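Local coordinates for protein NEQ263 (PDB 5BN3) that forms, with its partner subunit NeqA, the catalytic core of an archaeal ATP synthase and probably binds adenine nucleotides, at residues Glu141-Arg149 and Ile168-Phe176; Pro123-Ala131 and Tyr263-Ser273. All coordinates share one frame; numbering follows the deposited sequence.

Contact 1: residues Glu141-Arg149 and Ile168-Phe176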
loop_
_atom_site.group_PDB
_atom_site.type_symbol
_atom_site.label_atom_id
_atom_site.label_comp_id
_atom_site.label_asym_id
_atom_site.label_seq_id
_atom_site.Cartn_x
_atom_site.Cartn_y
_atom_site.Cartn_z
ATOM N N GLU B 141 26.101 4.025 -18.423
ATOM C CA GLU B 141 26.451 4.441 -19.776
ATOM C C GLU B 141 27.883 4.056 -20.131
ATOM O O GLU B 141 28.139 3.556 -21.227
ATOM C CB GLU B 141 26.250 5.950 -19.949
ATOM C CG GLU B 141 24.833 6.438 -19.671
ATOM C CD GLU B 141 24.590 6.737 -18.203
ATOM O OE1 GLU B 141 25.533 6.590 -17.394
ATOM O OE2 GLU B 141 23.454 7.120 -17.855
ATOM N N ARG B 142 28.813 4.291 -19.209
ATOM C CA ARG B 142 30.203 3.889 -19.412
ATOM C C ARG B 142 30.324 2.386 -19.630
ATOM O O ARG B 142 31.094 1.939 -20.475
ATOM C CB ARG B 142 31.079 4.322 -18.230
ATOM C CG ARG B 142 31.276 5.826 -18.129
ATOM C CD ARG B 142 32.687 6.188 -17.679
ATOM N NE ARG B 142 32.958 5.799 -16.298
ATOM C CZ ARG B 142 32.712 6.568 -15.241
ATOM N NH1 ARG B 142 32.179 7.771 -15.400
ATOM N NH2 ARG B 142 32.998 6.131 -14.022
ATOM N N LEU B 143 29.554 1.607 -18.873
ATOM C CA LEU B 143 29.593 0.151 -18.998
ATOM C C LEU B 143 29.135 -0.309 -20.377
ATOM O O LEU B 143 29.759 -1.173 -20.987
ATOM C CB LEU B 143 28.739 -0.510 -17.911
ATOM C CG LEU B 143 28.700 -2.041 -17.976
ATOM C CD1 LEU B 143 30.101 -2.617 -17.834
ATOM C CD2 LEU B 143 27.779 -2.621 -16.918
ATOM N N ALA B 144 28.047 0.278 -20.868
ATOM C CA ALA B 144 27.514 -0.079 -22.180
ATOM C C ALA B 144 28.497 0.265 -23.290
ATOM O O ALA B 144 28.657 -0.494 -24.247
ATOM C CB ALA B 144 26.206 0.632 -22.416
ATOM N N LEU B 145 29.136 1.424 -23.164
ATOM C CA LEU B 145 30.107 1.890 -24.148
ATOM C C LEU B 145 31.364 1.030 -24.159
ATOM O O LEU B 145 31.920 0.749 -25.220
ATOM C CB LEU B 145 30.473 3.354 -23.887
ATOM C CG LEU B 145 29.400 4.377 -24.258
ATOM C CD1 LEU B 145 29.817 5.782 -23.860
ATOM C CD2 LEU B 145 29.143 4.307 -25.745
ATOM N N GLN B 146 31.813 0.615 -22.978
ATOM C CA GLN B 146 32.986 -0.251 -22.881
ATOM C C GLN B 146 32.694 -1.621 -23.495
ATOM O O GLN B 146 33.565 -2.233 -24.115
ATOM C CB GLN B 146 33.445 -0.390 -21.421
ATOM C CG GLN B 146 34.735 -1.189 -21.261
ATOM C CD GLN B 146 35.292 -1.148 -19.850
ATOM O OE1 GLN B 146 34.678 -0.589 -18.943
ATOM N NE2 GLN B 146 36.468 -1.743 -19.661
ATOM N N ILE B 147 31.461 -2.093 -23.332
ATOM C CA ILE B 147 31.035 -3.343 -23.952
ATOM C C ILE B 147 30.980 -3.193 -25.471
ATOM O O ILE B 147 31.550 -4.003 -26.201
ATOM C CB ILE B 147 29.654 -3.790 -23.427
ATOM C CG1 ILE B 147 29.773 -4.325 -21.996
ATOM C CG2 ILE B 147 29.059 -4.858 -24.323
ATOM C CD1 ILE B 147 28.431 -4.585 -21.331
ATOM N N ALA B 148 30.298 -2.150 -25.938
ATOM C CA ALA B 148 30.160 -1.893 -27.370
ATOM C C ALA B 148 31.511 -1.748 -28.066
ATOM O O ALA B 148 31.684 -2.194 -29.203
ATOM C CB ALA B 148 29.311 -0.656 -27.598
ATOM N N ARG B 149 32.463 -1.122 -27.380
ATOM C CA ARG B 149 33.805 -0.908 -27.919
ATOM C C ARG B 149 34.503 -2.225 -28.261
ATOM O O ARG B 149 35.285 -2.291 -29.209
ATOM C CB ARG B 149 34.654 -0.117 -26.914
ATOM C CG ARG B 149 35.994 0.368 -27.455
ATOM C CD ARG B 149 36.968 0.682 -26.329
ATOM N NE ARG B 149 36.368 1.520 -25.294
ATOM C CZ ARG B 149 36.673 1.444 -24.002
ATOM N NH1 ARG B 149 37.574 0.567 -23.582
ATOM N NH2 ARG B 149 36.074 2.240 -23.128
ATOM N N ILE B 168 23.409 12.698 -22.024
ATOM C CA ILE B 168 23.515 11.250 -22.144
ATOM C C ILE B 168 23.744 10.795 -23.589
ATOM O O ILE B 168 24.724 10.101 -23.872
ATOM C CB ILE B 168 22.284 10.538 -21.534
ATOM C CG1 ILE B 168 22.112 10.933 -20.063
ATOM C CG2 ILE B 168 22.418 9.034 -21.667
ATOM C CD1 ILE B 168 23.355 10.715 -19.213
ATOM N N TYR B 169 22.864 11.189 -24.509
ATOM C CA TYR B 169 23.026 10.746 -25.896
ATOM C C TYR B 169 24.244 11.353 -26.603
ATOM O O TYR B 169 24.788 10.750 -27.526
ATOM C CB TYR B 169 21.731 10.873 -26.727
ATOM C CG TYR B 169 21.194 12.267 -26.989
ATOM C CD1 TYR B 169 21.846 13.142 -27.851
ATOM C CD2 TYR B 169 19.992 12.679 -26.430
ATOM C CE1 TYR B 169 21.338 14.399 -28.110
ATOM C CE2 TYR B 169 19.475 13.932 -26.687
ATOM C CZ TYR B 169 20.153 14.787 -27.526
ATOM O OH TYR B 169 19.648 16.038 -27.786
ATOM N N LYS B 170 24.682 12.528 -26.157
ATOM C CA LYS B 170 25.906 13.116 -26.695
ATOM C C LYS B 170 27.144 12.392 -26.174
ATOM O O LYS B 170 28.172 12.357 -26.845
ATOM C CB LYS B 170 25.984 14.616 -26.392
ATOM C CG LYS B 170 24.929 15.439 -27.114
ATOM C CD LYS B 170 25.486 16.765 -27.605
ATOM C CE LYS B 170 24.525 17.420 -28.590
ATOM N NZ LYS B 170 25.182 18.481 -29.406
ATOM N N MET B 171 27.042 11.818 -24.978
ATOM C CA MET B 171 28.120 11.002 -24.422
ATOM C C MET B 171 28.373 9.783 -25.304
ATOM O O MET B 171 29.520 9.405 -25.545
ATOM C CB MET B 171 27.777 10.556 -22.998
ATOM C CG MET B 171 28.821 9.658 -22.358
ATOM S SD MET B 171 28.235 8.831 -20.864
ATOM C CE MET B 171 27.641 10.226 -19.910
ATOM N N PHE B 172 27.293 9.178 -25.789
ATOM C CA PHE B 172 27.385 8.039 -26.697
ATOM C C PHE B 172 27.961 8.451 -28.046
ATOM O O PHE B 172 28.922 7.850 -28.527
ATOM C CB PHE B 172 26.005 7.410 -26.904
ATOM C CG PHE B 172 25.585 6.483 -25.798
ATOM C CD1 PHE B 172 25.045 6.980 -24.623
ATOM C CD2 PHE B 172 25.720 5.111 -25.943
ATOM C CE1 PHE B 172 24.654 6.125 -23.608
ATOM C CE2 PHE B 172 25.331 4.250 -24.933
ATOM C CZ PHE B 172 24.798 4.758 -23.764
ATOM N N ILE B 173 27.352 9.466 -28.655
ATOM C CA ILE B 173 27.776 9.974 -29.960
ATOM C C ILE B 173 29.258 10.348 -29.978
ATOM O O ILE B 173 29.991 9.976 -30.897
ATOM C CB ILE B 173 26.926 11.199 -30.381
ATOM C CG1 ILE B 173 25.482 10.775 -30.673
ATOM C CG2 ILE B 173 27.518 11.883 -31.602
ATOM C CD1 ILE B 173 24.556 11.932 -31.005
ATOM N N ASP B 174 29.696 11.076 -28.955
ATOM C CA ASP B 174 31.087 11.515 -28.868
ATOM C C ASP B 174 32.077 10.356 -28.719
ATOM O O ASP B 174 33.169 10.398 -29.281
ATOM C CB ASP B 174 31.263 12.531 -27.732
ATOM C CG ASP B 174 30.575 13.858 -28.018
ATOM O OD1 ASP B 174 30.125 14.069 -29.165
ATOM O OD2 ASP B 174 30.497 14.696 -27.094
ATOM N N GLU B 175 31.698 9.326 -27.967
ATOM C CA GLU B 175 32.553 8.149 -27.797
ATOM C C GLU B 175 32.630 7.336 -29.087
ATOM O O GLU B 175 33.694 6.829 -29.448
ATOM C CB GLU B 175 32.049 7.275 -26.639
ATOM C CG GLU B 175 32.811 5.966 -26.436
ATOM C CD GLU B 175 34.106 6.130 -25.652
ATOM O OE1 GLU B 175 34.582 7.275 -25.501
ATOM O OE2 GLU B 175 34.650 5.106 -25.182
ATOM N N PHE B 176 31.503 7.222 -29.787
ATOM C CA PHE B 176 31.471 6.528 -31.073
ATOM C C PHE B 176 32.338 7.253 -32.099
ATOM O O PHE B 176 32.974 6.624 -32.945
ATOM C CB PHE B 176 30.032 6.400 -31.585
ATOM C CG PHE B 176 29.214 5.375 -30.848
ATOM C CD1 PHE B 176 29.831 4.349 -30.145
ATOM C CD2 PHE B 176 27.828 5.435 -30.859
ATOM C CE1 PHE B 176 29.080 3.403 -29.468
ATOM C CE2 PHE B 176 27.071 4.492 -30.183
ATOM C CZ PHE B 176 27.699 3.474 -29.487
#
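Leu145 pushes into the neighbouring helix as a knob into a hole formed by Met171, Phe172, Glu175 and Phe176. Its two methyls divide the work. CD2 lies 3.5 Å from CD2 of Phe172, with Leu145 CG over one face of that ring, and also reaches CE1 of Phe176 at 3.8 Å. CD1 turns to the aliphatic part of Glu175, 3.9 Å from its CB. One turn earlier, Glu141 lays its own methylenes against the same helix: CB touches SD of Met171 at 3.6 Å and CG meets Phe172 CE1 at 4.0 Å. A bend at chi2 (86°) turns the carboxylate so that OE2 meets the CD1 methyl of Ile168, the carboxylate plane 76° from that of the Phe172 ring. Glu141 OE1 is paired with Lys425 of the neighbouring V-type ATP synthase alpha chain. At the other end Arg149 NH2 and Glu175 OE2 form a long salt bridge of 3.8 Å, with the oxygen at the guanidinium edge. The stronger polar partner of Arg149 is the backbone O of Tyr388, hydrogen-bonded to NH2, and the Tyr388 ring adds a cation-pi contact.

Helices 140-151 and 166-178 run nearly parallel here, 25° apart, and lie side by side against the parallel core of the mixed sheet of the P-loop NTPase fold. Strand 220-226 lies beneath Ala148 and Phe172, strand 273-281 beneath Ala144 and Phe172, and Phe159 stacks on the Phe172 ring. The chemistry is graded: dispersion holds the centre, while the two glutamates pack with their methylenes and carry their charges to partners toward the ends.

Contact 2: residues Pro123-Ala131 and Tyr263-Ser273; sequences PLLKGQKIA and YERSGLTSKGS
Gly127 and Gly267 bring two backbones within 4.0 Å, CA to CA, where a type II beta turn from Leu125 to Gln128 meets the short strand 267-268 in the nucleotide-binding domain, a P-loop NTPase fold. This is the tight part. Gly127 O receives a CA-H...O contact from Gly267 CA at 3.0 Å, 150° at the hydrogen, and Gly127 CA lies 4.2 Å from Leu268 N. Gln128 braces the turn from within, its OE1 taking the N-H of Leu125 in the carbonyl plane. Beside it, Lys126 CG passes 3.4 Å from Ser273 OG, and both polar ends go to Asp220.

The other half is looser and holds water. Lys129 sets out between its backbone N and carbonyl carbon (chi1 49°), runs extended with its own CD 3.2 Å from Tyr263 O, then bends at chi4 toward Glu264. NZ forms a salt bridge with Glu264 OE1, the hydrogen bond in it being weak, and has a second carboxylate in Glu300. Two waters fill out the ammonium's surroundings: one leads to Glu264 OE2, and the other donates to Ser266 OG at 2.9 Å, the hydroxyl that itself donates to Tyr263 O.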
loop_
_atom_site.group_PDB
_atom_site.type_symbol
_atom_site.label_atom_id
_atom_site.label_comp_id
_atom_site.label_asym_id
_atom_site.label_seq_id
_atom_site.Cartn_x
_atom_site.Cartn_y
_atom_site.Cartn_z
ATOM N N PRO B 123 29.020 -14.381 -19.102
ATOM C CA PRO B 123 29.384 -13.906 -20.441
ATOM C C PRO B 123 28.186 -13.645 -21.346
ATOM O O PRO B 123 27.163 -14.332 -21.249
ATOM C CB PRO B 123 30.226 -15.055 -21.005
ATOM C CG PRO B 123 29.755 -16.264 -20.276
ATOM C CD PRO B 123 29.413 -15.786 -18.890
ATOM N N LEU B 124 28.329 -12.641 -22.207
ATOM C CA LEU B 124 27.337 -12.310 -23.224
ATOM C C LEU B 124 27.555 -13.185 -24.455
ATOM O O LEU B 124 28.691 -13.358 -24.904
ATOM C CB LEU B 124 27.474 -10.831 -23.604
ATOM C CG LEU B 124 26.861 -10.321 -24.912
ATOM C CD1 LEU B 124 25.349 -10.359 -24.854
ATOM C CD2 LEU B 124 27.335 -8.912 -25.221
ATOM N N LEU B 125 26.476 -13.741 -24.997
ATOM C CA LEU B 125 26.566 -14.575 -26.195
ATOM C C LEU B 125 25.991 -13.850 -27.408
ATOM O O LEU B 125 25.126 -12.988 -27.265
ATOM C CB LEU B 125 25.847 -15.912 -25.983
ATOM C CG LEU B 125 26.661 -17.079 -25.415
ATOM C CD1 LEU B 125 27.305 -16.722 -24.097
ATOM C CD2 LEU B 125 25.787 -18.310 -25.246
ATOM N N LYS B 126 26.475 -14.189 -28.602
ATOM C CA LYS B 126 25.996 -13.532 -29.817
ATOM C C LYS B 126 24.546 -13.913 -30.107
ATOM O O LYS B 126 24.214 -15.096 -30.236
ATOM C CB LYS B 126 26.886 -13.853 -31.025
ATOM C CG LYS B 126 26.680 -12.895 -32.197
ATOM C CD LYS B 126 27.741 -13.064 -33.281
ATOM C CE LYS B 126 27.500 -14.308 -34.117
ATOM N NZ LYS B 126 28.450 -14.394 -35.262
ATOM N N GLY B 127 23.684 -12.904 -30.196
ATOM C CA GLY B 127 22.265 -13.132 -30.397
ATOM C C GLY B 127 21.485 -13.076 -29.099
ATOM O O GLY B 127 20.260 -13.164 -29.095
ATOM N N GLN B 128 22.192 -12.926 -27.986
ATOM C CA GLN B 128 21.535 -12.873 -26.683
ATOM C C GLN B 128 20.923 -11.497 -26.426
ATOM O O GLN B 128 21.398 -10.481 -26.945
ATOM C CB GLN B 128 22.534 -13.223 -25.572
ATOM C CG GLN B 128 21.920 -13.461 -24.195
ATOM C CD GLN B 128 22.939 -13.961 -23.181
ATOM O OE1 GLN B 128 24.123 -14.097 -23.490
ATOM N NE2 GLN B 128 22.479 -14.240 -21.968
ATOM N N LYS B 129 19.845 -11.476 -25.649
ATOM C CA LYS B 129 19.309 -10.227 -25.136
ATOM C C LYS B 129 19.570 -10.187 -23.633
ATOM O O LYS B 129 19.153 -11.083 -22.892
ATOM C CB LYS B 129 17.811 -10.093 -25.446
ATOM C CG LYS B 129 16.979 -11.312 -25.075
ATOM C CD LYS B 129 15.504 -11.077 -25.338
ATOM C CE LYS B 129 14.669 -12.238 -24.839
ATOM N NZ LYS B 129 14.875 -13.482 -25.624
ATOM N N ILE B 130 20.286 -9.164 -23.187
ATOM C CA ILE B 130 20.623 -9.045 -21.775
ATOM C C ILE B 130 20.618 -7.584 -21.334
ATOM O O ILE B 130 21.196 -6.723 -21.995
ATOM C CB ILE B 130 21.974 -9.731 -21.460
ATOM C CG1 ILE B 130 22.374 -9.510 -20.004
ATOM C CG2 ILE B 130 23.058 -9.221 -22.381
ATOM C CD1 ILE B 130 23.265 -10.611 -19.463
ATOM N N ALA B 131 19.943 -7.307 -20.223
ATOM C CA ALA B 131 19.749 -5.933 -19.780
ATOM C C ALA B 131 20.817 -5.471 -18.797
ATOM O O ALA B 131 21.474 -6.284 -18.148
ATOM C CB ALA B 131 18.376 -5.773 -19.165
ATOM N N TYR B 263 11.871 -6.620 -26.881
ATOM C CA TYR B 263 13.017 -7.442 -26.481
ATOM C C TYR B 263 13.180 -8.713 -27.321
ATOM O O TYR B 263 14.303 -9.141 -27.590
ATOM C CB TYR B 263 12.913 -7.822 -25.000
ATOM C CG TYR B 263 12.920 -6.660 -24.029
ATOM C CD1 TYR B 263 13.545 -5.460 -24.341
ATOM C CD2 TYR B 263 12.304 -6.772 -22.790
ATOM C CE1 TYR B 263 13.551 -4.406 -23.442
ATOM C CE2 TYR B 263 12.306 -5.724 -21.890
ATOM C CZ TYR B 263 12.930 -4.547 -22.220
ATOM O OH TYR B 263 12.929 -3.509 -21.318
ATOM N N GLU B 264 12.065 -9.314 -27.724
ATOM C CA GLU B 264 12.102 -10.575 -28.471
ATOM C C GLU B 264 12.441 -10.397 -29.949
ATOM O O GLU B 264 12.583 -11.378 -30.682
ATOM C CB GLU B 264 10.783 -11.340 -28.313
ATOM C CG GLU B 264 10.582 -11.942 -26.927
ATOM C CD GLU B 264 11.363 -13.230 -26.720
ATOM O OE1 GLU B 264 11.937 -13.409 -25.624
ATOM O OE2 GLU B 264 11.390 -14.077 -27.639
ATOM N N ARG B 265 12.571 -9.148 -30.385
ATOM C CA ARG B 265 13.053 -8.868 -31.735
ATOM C C ARG B 265 14.576 -8.852 -31.708
ATOM O O ARG B 265 15.219 -7.847 -32.018
ATOM C CB ARG B 265 12.490 -7.544 -32.259
ATOM C CG ARG B 265 10.978 -7.573 -32.472
ATOM C CD ARG B 265 10.438 -6.214 -32.885
ATOM N NE ARG B 265 10.686 -5.911 -34.294
ATOM C CZ ARG B 265 10.340 -4.771 -34.885
ATOM N NH1 ARG B 265 9.734 -3.819 -34.190
ATOM N NH2 ARG B 265 10.604 -4.581 -36.169
ATOM N N SER B 266 15.135 -9.992 -31.321
ATOM C CA SER B 266 16.568 -10.176 -31.182
ATOM C C SER B 266 16.825 -11.654 -31.384
ATOM O O SER B 266 15.882 -12.438 -31.509
ATOM C CB SER B 266 17.009 -9.778 -29.778
ATOM O OG SER B 266 16.328 -10.557 -28.806
ATOM N N GLY B 267 18.092 -12.047 -31.406
ATOM C CA GLY B 267 18.400 -13.459 -31.460
ATOM C C GLY B 267 19.346 -13.880 -32.560
ATOM O O GLY B 267 19.975 -13.052 -33.227
ATOM N N LEU B 268 19.435 -15.191 -32.746
ATOM C CA LEU B 268 20.377 -15.772 -33.684
ATOM C C LEU B 268 19.652 -16.648 -34.694
ATOM O O LEU B 268 18.725 -17.384 -34.347
ATOM C CB LEU B 268 21.420 -16.595 -32.924
ATOM C CG LEU B 268 22.470 -17.362 -33.724
ATOM C CD1 LEU B 268 23.401 -16.398 -34.422
ATOM C CD2 LEU B 268 23.254 -18.286 -32.807
ATOM N N THR B 269 20.075 -16.549 -35.949
ATOM C CA THR B 269 19.557 -17.398 -37.012
ATOM C C THR B 269 20.760 -17.876 -37.821
ATOM O O THR B 269 21.892 -17.501 -37.517
ATOM C CB THR B 269 18.545 -16.635 -37.897
ATOM O OG1 THR B 269 17.706 -17.561 -38.596
ATOM C CG2 THR B 269 19.262 -15.743 -38.897
ATOM N N SER B 270 20.536 -18.706 -38.834
ATOM C CA SER B 270 21.643 -19.194 -39.650
ATOM C C SER B 270 22.299 -18.074 -40.461
ATOM O O SER B 270 23.477 -18.161 -40.813
ATOM C CB SER B 270 21.178 -20.320 -40.578
ATOM O OG SER B 270 20.126 -19.885 -41.418
ATOM N N LYS B 271 21.537 -17.021 -40.738
ATOM C CA LYS B 271 21.993 -15.931 -41.602
ATOM C C LYS B 271 22.686 -14.781 -40.866
ATOM O O LYS B 271 23.593 -14.151 -41.412
ATOM C CB LYS B 271 20.819 -15.372 -42.413
ATOM C CG LYS B 271 20.100 -16.400 -43.268
ATOM C CD LYS B 271 21.065 -17.141 -44.178
ATOM C CE LYS B 271 20.318 -18.098 -45.095
ATOM N NZ LYS B 271 21.220 -19.127 -45.684
ATOM N N GLY B 272 22.254 -14.495 -39.641
ATOM C CA GLY B 272 22.798 -13.370 -38.898
ATOM C C GLY B 272 22.309 -13.314 -37.463
ATOM O O GLY B 272 21.685 -14.257 -36.979
ATOM N N SER B 273 22.585 -12.205 -36.780
ATOM C CA SER B 273 22.246 -12.097 -35.365
ATOM C C SER B 273 21.955 -10.670 -34.917
ATOM O O SER B 273 22.537 -9.710 -35.430
ATOM C CB SER B 273 23.369 -12.684 -34.505
ATOM O OG SER B 273 24.537 -11.886 -34.579
HETATM O O HOH W 1 13.891 -15.643 -27.519
HETATM O O HOH W 2 15.768 -13.383 -28.536
#

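How the contacts relate
Contact 1 is nested in the chain inside the loop closed by contact 2, and both belong to the nucleotide-binding domain. Their centres are 20 Å apart, and their nearest atoms, about 4 Å apart, do not touch. Strand 273-281 joins them: Ser273 at its start belongs to contact 2, whereas Met279 farther along packs beneath Ala144 and Phe172 of contact 1. Strand 131-134, which follows the turn of contact 2, leads toward helix 140-151. Contact 2 lies nearer the nucleotide site: the side chain of Lys129 is about 8 Å from that of Arg326, which binds ADP in a structure of this protein, though no ADP is bound to this chain here. Contact 1 lies away from that site.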